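Local coordinates for protein NRPS (Penicillium fellutanum, PDB 6NKI) that binds NADPH in a Rossmann-type domain of the male sterility protein family, probably as part of a non-ribosomal peptide synthetase, at residues I49-L63 and Y80-S92. Sequence-based numbering, arbitrary orientation.
Sequences IVYVLARAPCPRKGL and YRRLIQVWPGDLS. With NDP (NADPH dihydro-nicotinamide-adenine-dinucleotide phosphate), chain B.
The beta-alpha-beta crossover of this Rossmann fold sets strand 47-54 parallel to strand 84-88, Val50 beside Ile84 through Ala54 beside Pro88, with helix 59-72 joining them and the latter strand forming the edge of the sheet in this chain. Six backbone hydrogen bonds join the two segments, from Val50 N to Leu83 O (2.8 Å) through to Gly89 N on Ala54 O. On one face of the sheet the Tyr51 ring lies in an offset stack on the six-membered ring of Trp87, centroids 4.3 Å apart and planes 19° from parallel; Phe25 and His102 also meet the Trp87 ring. Tyr51 swings its CG anti to the carbonyl carbon (chi1 -51°), and its CB sits over the centre of the same Trp87 ring. Gln85 runs alongside, placing OE1 3.2 Å from Tyr51 CE1, at the edge of the phenol. The other face receives the crossover helix: Val86 lays CG1 against Ala54 CB at 3.5 Å, while its CG2 meets Val52 CG2 and Leu63 CB. Both segments reach NADPH: Arg55, extended from CG to NE, donates from NH2 to phosphate oxygen O2X (2.7 Å), which lies in the guanidinium plane. Leu91, whose CD2 packs on Leu53 CD2, brings CG to 3.4 Å from adenine C2A. Asp90 OD1 accepts from adenine N6A (3.0 Å) in a bent bond, 137° at the hydrogen, and, closing an Asx turn, from Ser92 N above the carboxylate plane.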
# COMPACT_ATOMS: atom_id res chain seq x y z
N ILE A 49 16.05 -22.13 2.44
CA ILE A 49 17.39 -21.67 2.09
C ILE A 49 17.18 -20.77 0.87
O ILE A 49 16.22 -20.96 0.12
CB ILE A 49 18.36 -22.85 1.79
CG1 ILE A 49 19.82 -22.53 2.16
CG2 ILE A 49 18.38 -23.19 0.31
CD1 ILE A 49 20.15 -22.61 3.65
N VAL A 50 18.04 -19.78 0.65
CA VAL A 50 18.00 -19.04 -0.61
C VAL A 50 19.39 -19.06 -1.23
O VAL A 50 20.39 -18.81 -0.55
CB VAL A 50 17.50 -17.59 -0.43
CG1 VAL A 50 17.49 -16.85 -1.78
CG2 VAL A 50 16.12 -17.57 0.20
N TYR A 51 19.45 -19.37 -2.53
CA TYR A 51 20.68 -19.29 -3.30
C TYR A 51 20.66 -18.00 -4.10
O TYR A 51 19.69 -17.73 -4.82
CB TYR A 51 20.85 -20.46 -4.28
CG TYR A 51 20.67 -21.85 -3.72
CD1 TYR A 51 21.55 -22.36 -2.78
CD2 TYR A 51 19.66 -22.69 -4.20
CE1 TYR A 51 21.40 -23.68 -2.28
CE2 TYR A 51 19.50 -23.99 -3.70
CZ TYR A 51 20.38 -24.48 -2.75
OH TYR A 51 20.24 -25.75 -2.25
N VAL A 52 21.72 -17.21 -3.99
CA VAL A 52 21.78 -15.91 -4.68
C VAL A 52 23.00 -15.85 -5.61
O VAL A 52 24.14 -16.08 -5.18
CB VAL A 52 21.75 -14.74 -3.69
CG1 VAL A 52 20.44 -14.75 -2.95
CG2 VAL A 52 22.87 -14.83 -2.69
N LEU A 53 22.73 -15.57 -6.88
CA LEU A 53 23.75 -15.22 -7.84
C LEU A 53 24.54 -14.02 -7.33
O LEU A 53 23.96 -13.02 -6.89
CB LEU A 53 23.11 -14.89 -9.19
CG LEU A 53 24.11 -14.92 -10.37
CD1 LEU A 53 24.72 -16.33 -10.52
CD2 LEU A 53 23.52 -14.49 -11.72
N ALA A 54 25.86 -14.13 -7.37
CA ALA A 54 26.73 -13.02 -7.00
C ALA A 54 27.68 -12.76 -8.15
O ALA A 54 28.46 -13.64 -8.54
CB ALA A 54 27.51 -13.32 -5.73
N ARG A 55 27.61 -11.54 -8.70
CA ARG A 55 28.50 -11.14 -9.78
C ARG A 55 29.95 -11.39 -9.42
O ARG A 55 30.73 -11.87 -10.25
CB ARG A 55 28.25 -9.66 -10.11
CG ARG A 55 29.01 -9.11 -11.31
CD ARG A 55 28.58 -7.67 -11.62
NE ARG A 55 29.37 -7.08 -12.70
CZ ARG A 55 29.17 -5.85 -13.18
NH1 ARG A 55 29.94 -5.39 -14.16
NH2 ARG A 55 28.21 -5.09 -12.68
N ALA A 56 30.32 -11.11 -8.17
CA ALA A 56 31.71 -11.22 -7.76
C ALA A 56 32.13 -12.69 -7.72
O ALA A 56 31.34 -13.56 -7.33
CB ALA A 56 31.94 -10.57 -6.39
N PRO A 57 33.38 -13.01 -8.09
CA PRO A 57 33.79 -14.41 -8.27
C PRO A 57 34.08 -15.13 -6.97
O PRO A 57 33.72 -16.30 -6.81
CB PRO A 57 35.05 -14.29 -9.13
CG PRO A 57 35.63 -12.96 -8.73
CD PRO A 57 34.46 -12.07 -8.45
N CYS A 58 34.76 -14.46 -6.05
CA CYS A 58 34.96 -15.00 -4.71
C CYS A 58 33.61 -15.14 -3.99
O CYS A 58 32.78 -14.22 -4.06
CB CYS A 58 35.90 -14.09 -3.92
SG CYS A 58 36.24 -14.57 -2.22
N PRO A 59 33.33 -16.27 -3.33
CA PRO A 59 31.99 -16.45 -2.74
C PRO A 59 31.71 -15.54 -1.56
O PRO A 59 30.57 -15.09 -1.39
CB PRO A 59 31.98 -17.93 -2.34
CG PRO A 59 33.05 -18.57 -3.17
CD PRO A 59 34.11 -17.51 -3.32
N ARG A 60 32.72 -15.26 -0.71
CA ARG A 60 32.50 -14.35 0.41
C ARG A 60 32.38 -12.91 -0.08
O ARG A 60 31.61 -12.12 0.49
CB ARG A 60 33.62 -14.46 1.44
CG ARG A 60 33.44 -13.54 2.66
CD ARG A 60 32.42 -14.05 3.69
NE ARG A 60 32.22 -13.08 4.77
CZ ARG A 60 31.40 -13.26 5.81
NH1 ARG A 60 30.74 -14.39 5.96
NH2 ARG A 60 31.29 -12.31 6.73
N LYS A 61 33.15 -12.53 -1.11
CA LYS A 61 32.96 -11.22 -1.72
C LYS A 61 31.52 -11.04 -2.17
O LYS A 61 30.92 -9.98 -1.98
CB LYS A 61 33.90 -11.03 -2.92
CG LYS A 61 35.37 -10.80 -2.55
CD LYS A 61 36.24 -10.54 -3.78
CE LYS A 61 37.70 -10.36 -3.40
NZ LYS A 61 38.56 -10.19 -4.61
N GLY A 62 30.93 -12.09 -2.74
CA GLY A 62 29.52 -12.04 -3.09
C GLY A 62 28.64 -11.79 -1.88
O GLY A 62 27.73 -10.95 -1.92
N LEU A 63 28.87 -12.54 -0.79
CA LEU A 63 28.10 -12.30 0.43
C LEU A 63 28.29 -10.87 0.91
O LEU A 63 27.31 -10.19 1.23
CB LEU A 63 28.51 -13.27 1.53
CG LEU A 63 27.80 -12.89 2.84
CD1 LEU A 63 26.29 -13.06 2.72
CD2 LEU A 63 28.36 -13.64 4.03
N TYR A 80 20.55 -13.67 9.53
CA TYR A 80 20.12 -14.11 8.22
C TYR A 80 21.21 -14.80 7.43
O TYR A 80 20.93 -15.29 6.33
CB TYR A 80 19.57 -12.93 7.41
CG TYR A 80 18.21 -12.41 7.85
CD1 TYR A 80 17.08 -13.20 7.72
CD2 TYR A 80 18.05 -11.10 8.29
CE1 TYR A 80 15.83 -12.74 8.09
CE2 TYR A 80 16.79 -10.62 8.64
CZ TYR A 80 15.69 -11.45 8.54
OH TYR A 80 14.44 -11.00 8.87
N ARG A 81 22.45 -14.81 7.92
CA ARG A 81 23.48 -15.57 7.22
C ARG A 81 23.11 -17.04 7.10
O ARG A 81 23.39 -17.67 6.08
CB ARG A 81 24.84 -15.42 7.92
CG ARG A 81 25.49 -14.05 7.79
CD ARG A 81 26.92 -14.06 8.34
NE ARG A 81 27.60 -12.77 8.17
CZ ARG A 81 27.70 -11.83 9.11
NH1 ARG A 81 27.19 -12.05 10.32
NH2 ARG A 81 28.32 -10.69 8.85
N ARG A 82 22.45 -17.60 8.13
CA ARG A 82 22.26 -19.05 8.18
C ARG A 82 21.26 -19.58 7.16
O ARG A 82 21.09 -20.80 7.06
CB ARG A 82 21.83 -19.49 9.58
CG ARG A 82 20.40 -19.09 9.93
CD ARG A 82 20.06 -19.60 11.31
NE ARG A 82 20.77 -18.86 12.34
CZ ARG A 82 20.99 -19.32 13.56
NH1 ARG A 82 20.61 -20.54 13.88
NH2 ARG A 82 21.64 -18.58 14.44
N LEU A 83 20.58 -18.69 6.43
CA LEU A 83 19.61 -19.07 5.41
C LEU A 83 20.10 -18.84 3.99
O LEU A 83 19.39 -19.15 3.03
CB LEU A 83 18.29 -18.29 5.61
CG LEU A 83 17.14 -18.89 6.42
CD1 LEU A 83 16.61 -20.06 5.65
CD2 LEU A 83 17.56 -19.31 7.82
N ILE A 84 21.30 -18.32 3.83
CA ILE A 84 21.76 -17.80 2.55
C ILE A 84 22.96 -18.60 2.07
O ILE A 84 23.86 -18.93 2.86
CB ILE A 84 22.06 -16.29 2.69
CG1 ILE A 84 22.25 -15.63 1.34
CG2 ILE A 84 23.27 -16.05 3.57
CD1 ILE A 84 22.16 -14.12 1.46
N GLN A 85 22.95 -18.97 0.79
CA GLN A 85 24.11 -19.56 0.15
C GLN A 85 24.39 -18.80 -1.13
O GLN A 85 23.47 -18.56 -1.93
CB GLN A 85 23.93 -21.05 -0.12
CG GLN A 85 23.95 -21.88 1.14
CD GLN A 85 23.95 -23.37 0.87
OE1 GLN A 85 23.93 -23.81 -0.29
NE2 GLN A 85 23.98 -24.16 1.93
N VAL A 86 25.63 -18.42 -1.33
CA VAL A 86 26.01 -17.58 -2.45
C VAL A 86 26.63 -18.45 -3.53
O VAL A 86 27.51 -19.28 -3.25
CB VAL A 86 26.97 -16.47 -1.98
CG1 VAL A 86 27.41 -15.63 -3.14
CG2 VAL A 86 26.30 -15.62 -0.93
N TRP A 87 26.16 -18.29 -4.76
CA TRP A 87 26.74 -18.98 -5.91
C TRP A 87 27.43 -17.99 -6.82
O TRP A 87 26.74 -17.19 -7.50
CB TRP A 87 25.69 -19.75 -6.70
CG TRP A 87 25.12 -20.96 -6.04
CD1 TRP A 87 25.52 -21.55 -4.88
CD2 TRP A 87 24.01 -21.71 -6.51
NE1 TRP A 87 24.73 -22.64 -4.61
CE2 TRP A 87 23.79 -22.75 -5.60
CE3 TRP A 87 23.18 -21.60 -7.63
CZ2 TRP A 87 22.78 -23.67 -5.77
CZ3 TRP A 87 22.18 -22.51 -7.79
CH2 TRP A 87 21.98 -23.54 -6.87
N PRO A 88 28.74 -18.00 -6.91
CA PRO A 88 29.44 -17.15 -7.88
C PRO A 88 28.95 -17.43 -9.30
O PRO A 88 28.75 -18.58 -9.69
CB PRO A 88 30.91 -17.53 -7.70
CG PRO A 88 30.98 -18.11 -6.31
CD PRO A 88 29.68 -18.81 -6.11
N GLY A 89 28.78 -16.36 -10.07
CA GLY A 89 28.24 -16.52 -11.40
C GLY A 89 28.23 -15.20 -12.15
O GLY A 89 28.78 -14.20 -11.70
N ASP A 90 27.59 -15.24 -13.32
CA ASP A 90 27.55 -14.11 -14.24
C ASP A 90 26.56 -14.43 -15.34
O ASP A 90 26.71 -15.41 -16.08
CB ASP A 90 28.95 -13.79 -14.79
CG ASP A 90 28.99 -12.51 -15.65
OD1 ASP A 90 27.92 -12.01 -16.08
OD2 ASP A 90 30.10 -11.98 -15.86
N LEU A 91 25.55 -13.58 -15.45
CA LEU A 91 24.48 -13.78 -16.41
C LEU A 91 25.03 -13.94 -17.82
O LEU A 91 24.48 -14.69 -18.64
CB LEU A 91 23.53 -12.58 -16.32
CG LEU A 91 22.84 -12.20 -14.99
CD1 LEU A 91 22.15 -10.85 -15.08
CD2 LEU A 91 21.83 -13.23 -14.53
N SER A 92 26.14 -13.26 -18.12
CA SER A 92 26.69 -13.28 -19.48
C SER A 92 27.17 -14.67 -19.87
O SER A 92 26.87 -15.15 -20.96
CB SER A 92 27.84 -12.26 -19.60
OG SER A 92 27.36 -10.95 -19.38
PA NDP B . 21.71 -2.38 -10.84
O1A NDP B . 21.60 -1.91 -12.27
O2A NDP B . 23.07 -2.51 -10.21
O5B NDP B . 20.82 -3.78 -10.53
C5B NDP B . 21.04 -4.68 -11.56
C4B NDP B . 21.35 -6.05 -10.96
O4B NDP B . 21.85 -6.90 -12.03
C3B NDP B . 22.38 -5.94 -9.85
O3B NDP B . 22.07 -6.88 -8.87
C2B NDP B . 23.73 -6.38 -10.52
O2B NDP B . 24.61 -7.00 -9.69
C1B NDP B . 23.14 -7.39 -11.62
N9A NDP B . 24.04 -7.51 -12.83
C8A NDP B . 24.38 -6.53 -13.78
N7A NDP B . 25.22 -6.99 -14.75
C5A NDP B . 25.43 -8.34 -14.40
C6A NDP B . 26.19 -9.37 -14.99
N6A NDP B . 26.93 -9.15 -16.13
N1A NDP B . 26.24 -10.63 -14.44
C2A NDP B . 25.49 -10.79 -13.31
N3A NDP B . 24.72 -9.93 -12.64
C4A NDP B . 24.70 -8.68 -13.21
O3 NDP B . 20.90 -1.22 -9.94
PN NDP B . 19.57 -0.70 -10.71
O1N NDP B . 18.77 0.13 -9.78
O2N NDP B . 19.89 -0.22 -12.10
O5D NDP B . 18.40 -2.08 -11.08
C5D NDP B . 17.98 -2.82 -9.93
C4D NDP B . 16.44 -3.25 -10.00
O4D NDP B . 15.59 -2.09 -9.98
C3D NDP B . 16.09 -4.01 -11.31
O3D NDP B . 15.60 -5.29 -10.98
C2D NDP B . 14.99 -3.19 -12.05
O2D NDP B . 13.86 -3.96 -12.40
C1D NDP B . 14.55 -2.20 -11.00
N1N NDP B . 14.37 -0.75 -11.50
C2N NDP B . 14.56 0.19 -10.54
C3N NDP B . 14.49 1.51 -10.80
C7N NDP B . 14.65 2.28 -9.58
O7N NDP B . 15.45 2.05 -8.68
N7N NDP B . 13.72 3.24 -9.42
C4N NDP B . 14.22 2.08 -12.20
C5N NDP B . 13.87 0.99 -13.17
C6N NDP B . 13.95 -0.33 -12.83
P2B NDP B . 26.02 -5.92 -9.11
O1X NDP B . 26.65 -6.85 -8.12
O2X NDP B . 26.80 -5.63 -10.40
O3X NDP B . 25.18 -4.80 -8.56